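Local coordinates for L-rhamnose mutarotase (Formosa agariphila, PDB 6HHN), which catalyses the anomeric conversion of alpha- to beta-L-rhamnose during degradation of the algal cell-wall polysaccharide ulvan, at residues F17-N22 against L63-K68. Numbering follows the deposited sequence. Where two conformers were deposited one is given.
Sequences FKMKLN and LFAFQK
Leu63 O is gripped twice from the facing strand: Met19 N donates a hydrogen bond to it over 2.9 Å, and Lys18 CA adds a CA-H...O contact at 3.2 Å. Leu63 N returns a bond to Met19 O, completing one hydrogen-bonded antiparallel pair; Phe17 and Ala65 form the next, where Ala65 N reaches Phe17 O at 2.8 Å in a nearly straight bond (174°). Between them, Lys18 and Phe64 make the non-hydrogen-bonded pair, with CB atoms on the other face of the sheet from Phe17, Met19, Leu63 and Ala65. How a cross-strand aromatic covers a small partner is well seen in Phe17. Its CG stands between the backbone N and the carbonyl carbon (chi1 49°), and the ring lies over Ala65, whose CB makes a CH-pi contact 3.5 Å from the centroid, displaced toward CE2 and CZ. At the ring's edge Met19 SD lies in plane, while the Gln67 amide, turned 85° from the ring, sets Gln67 CD 4.1 Å from Phe17 CE1. An alanine at Phe17 would probably leave the Ala65 methyl without its aromatic cover and the Gln67 amide freer to turn. Strand 13-20 is flanked by strands 62-69 and 106-114 in this dimeric alpha-beta barrel fold; Phe17 and Gln67 touch Tyr52 of strand 52-57, and Leu63 and Leu21 pack on Tyr29 of helix 26-34, both tyrosines probably binding substrate.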
loop_
_atom_site.group_PDB
_atom_site.type_symbol
_atom_site.label_atom_id
_atom_site.label_comp_id
_atom_site.label_asym_id
_atom_site.label_seq_id
_atom_site.Cartn_x
_atom_site.Cartn_y
_atom_site.Cartn_z
ATOM N N PHE A 17 2.751 -5.609 1.117
ATOM C CA PHE A 17 3.289 -6.548 0.141
ATOM C C PHE A 17 2.567 -6.398 -1.182
ATOM O O PHE A 17 1.448 -5.890 -1.247
ATOM C CB PHE A 17 3.254 -8.001 0.641
ATOM C CG PHE A 17 1.934 -8.466 1.224
ATOM C CD1 PHE A 17 1.599 -8.179 2.536
ATOM C CD2 PHE A 17 1.033 -9.181 0.462
ATOM C CE1 PHE A 17 0.393 -8.613 3.080
ATOM C CE2 PHE A 17 -0.173 -9.627 1.009
ATOM C CZ PHE A 17 -0.481 -9.336 2.316
ATOM N N LYS A 18 3.229 -6.859 -2.242
ATOM C CA LYS A 18 2.749 -6.752 -3.610
ATOM C C LYS A 18 2.440 -8.144 -4.136
ATOM O O LYS A 18 3.247 -9.066 -3.978
ATOM C CB LYS A 18 3.853 -6.091 -4.451
ATOM C CG LYS A 18 3.649 -6.103 -5.936
ATOM C CD LYS A 18 4.844 -5.479 -6.694
ATOM C CE LYS A 18 4.770 -5.850 -8.153
ATOM N NZ LYS A 18 5.876 -5.291 -8.946
ATOM N N MET A 19 1.275 -8.284 -4.764
ATOM C CA MET A 19 0.853 -9.516 -5.417
ATOM C C MET A 19 0.475 -9.203 -6.854
ATOM O O MET A 19 0.426 -8.039 -7.258
ATOM C CB MET A 19 -0.318 -10.163 -4.676
ATOM C CG MET A 19 0.061 -10.638 -3.280
ATOM S SD MET A 19 -1.309 -11.277 -2.323
ATOM C CE MET A 19 -2.191 -9.757 -1.980
ATOM N N LYS A 20 0.199 -10.248 -7.631
ATOM C CA LYS A 20 -0.050 -10.116 -9.060
ATOM C C LYS A 20 -1.339 -10.849 -9.401
ATOM O O LYS A 20 -1.484 -12.033 -9.090
ATOM C CB LYS A 20 1.109 -10.667 -9.905
ATOM C CG LYS A 20 2.479 -9.958 -9.784
ATOM C CD LYS A 20 2.443 -8.511 -10.264
ATOM C CE LYS A 20 2.078 -8.393 -11.734
ATOM N NZ LYS A 20 2.217 -6.980 -12.222
ATOM N N LEU A 21 -2.270 -10.147 -10.018
ATOM C CA LEU A 21 -3.498 -10.723 -10.556
ATOM C C LEU A 21 -3.303 -11.063 -12.026
ATOM O O LEU A 21 -2.537 -10.406 -12.748
ATOM C CB LEU A 21 -4.611 -9.677 -10.388
ATOM C CG LEU A 21 -6.079 -10.022 -10.606
ATOM C CD1 LEU A 21 -6.547 -11.054 -9.602
ATOM C CD2 LEU A 21 -6.924 -8.766 -10.508
ATOM N N ASN A 22 -3.993 -12.087 -12.486
ATOM C CA ASN A 22 -3.960 -12.398 -13.904
ATOM C C ASN A 22 -4.760 -11.351 -14.677
ATOM O O ASN A 22 -5.728 -10.784 -14.171
ATOM C CB ASN A 22 -4.533 -13.787 -14.163
ATOM C CG ASN A 22 -3.658 -14.901 -13.610
ATOM O OD1 ASN A 22 -2.495 -14.697 -13.271
ATOM N ND2 ASN A 22 -4.215 -16.097 -13.549
ATOM N N LEU A 63 -1.485 -5.866 -7.209
ATOM C CA LEU A 63 -2.198 -5.680 -5.950
ATOM C C LEU A 63 -1.216 -5.209 -4.890
ATOM O O LEU A 63 -0.124 -5.768 -4.761
ATOM C CB LEU A 63 -2.833 -7.000 -5.502
ATOM C CG LEU A 63 -3.846 -7.602 -6.474
ATOM C CD1 LEU A 63 -4.123 -9.076 -6.159
ATOM C CD2 LEU A 63 -5.149 -6.790 -6.452
ATOM N N PHE A 64 -1.598 -4.180 -4.152
ATOM C CA PHE A 64 -0.815 -3.671 -3.036
ATOM C C PHE A 64 -1.625 -3.891 -1.768
ATOM O O PHE A 64 -2.732 -3.358 -1.632
ATOM C CB PHE A 64 -0.503 -2.193 -3.254
ATOM C CG PHE A 64 0.424 -1.927 -4.424
ATOM C CD1 PHE A 64 1.801 -1.946 -4.250
ATOM C CD2 PHE A 64 -0.073 -1.633 -5.692
ATOM C CE1 PHE A 64 2.664 -1.680 -5.302
ATOM C CE2 PHE A 64 0.795 -1.357 -6.762
ATOM C CZ PHE A 64 2.160 -1.393 -6.562
ATOM N N ALA A 65 -1.080 -4.679 -0.851
ATOM C CA ALA A 65 -1.733 -5.030 0.401
ATOM C C ALA A 65 -1.068 -4.301 1.557
ATOM O O ALA A 65 0.165 -4.182 1.610
ATOM C CB ALA A 65 -1.627 -6.540 0.640
ATOM N N PHE A 66 -1.902 -3.832 2.492
ATOM C CA PHE A 66 -1.478 -3.217 3.738
ATOM C C PHE A 66 -2.245 -3.890 4.868
ATOM O O PHE A 66 -3.447 -4.102 4.751
ATOM C CB PHE A 66 -1.819 -1.719 3.718
ATOM C CG PHE A 66 -1.622 -1.033 5.039
ATOM C CD1 PHE A 66 -2.647 -0.987 5.983
ATOM C CD2 PHE A 66 -0.409 -0.460 5.351
ATOM C CE1 PHE A 66 -2.454 -0.376 7.208
ATOM C CE2 PHE A 66 -0.225 0.177 6.581
ATOM C CZ PHE A 66 -1.249 0.208 7.504
ATOM N N GLN A 67 -1.560 -4.212 5.963
ATOM C CA GLN A 67 -2.260 -4.720 7.136
ATOM C C GLN A 67 -1.474 -4.367 8.387
ATOM O O GLN A 67 -0.280 -4.051 8.338
ATOM C CB GLN A 67 -2.512 -6.231 7.065
ATOM C CG GLN A 67 -1.265 -7.031 6.982
ATOM C CD GLN A 67 -1.474 -8.539 6.754
ATOM O OE1 GLN A 67 -2.451 -9.002 6.140
ATOM N NE2 GLN A 67 -0.534 -9.292 7.228
ATOM N N LYS A 68 -2.171 -4.411 9.511
ATOM C CA LYS A 68 -1.552 -4.319 10.820
ATOM C C LYS A 68 -1.561 -5.697 11.457
ATOM O O LYS A 68 -2.533 -6.443 11.321
ATOM C CB LYS A 68 -2.317 -3.372 11.729
ATOM C CG LYS A 68 -2.278 -1.938 11.291
ATOM C CD LYS A 68 -2.993 -1.090 12.313
ATOM C CE LYS A 68 -3.177 0.312 11.807
ATOM N NZ LYS A 68 -3.902 1.175 12.796
#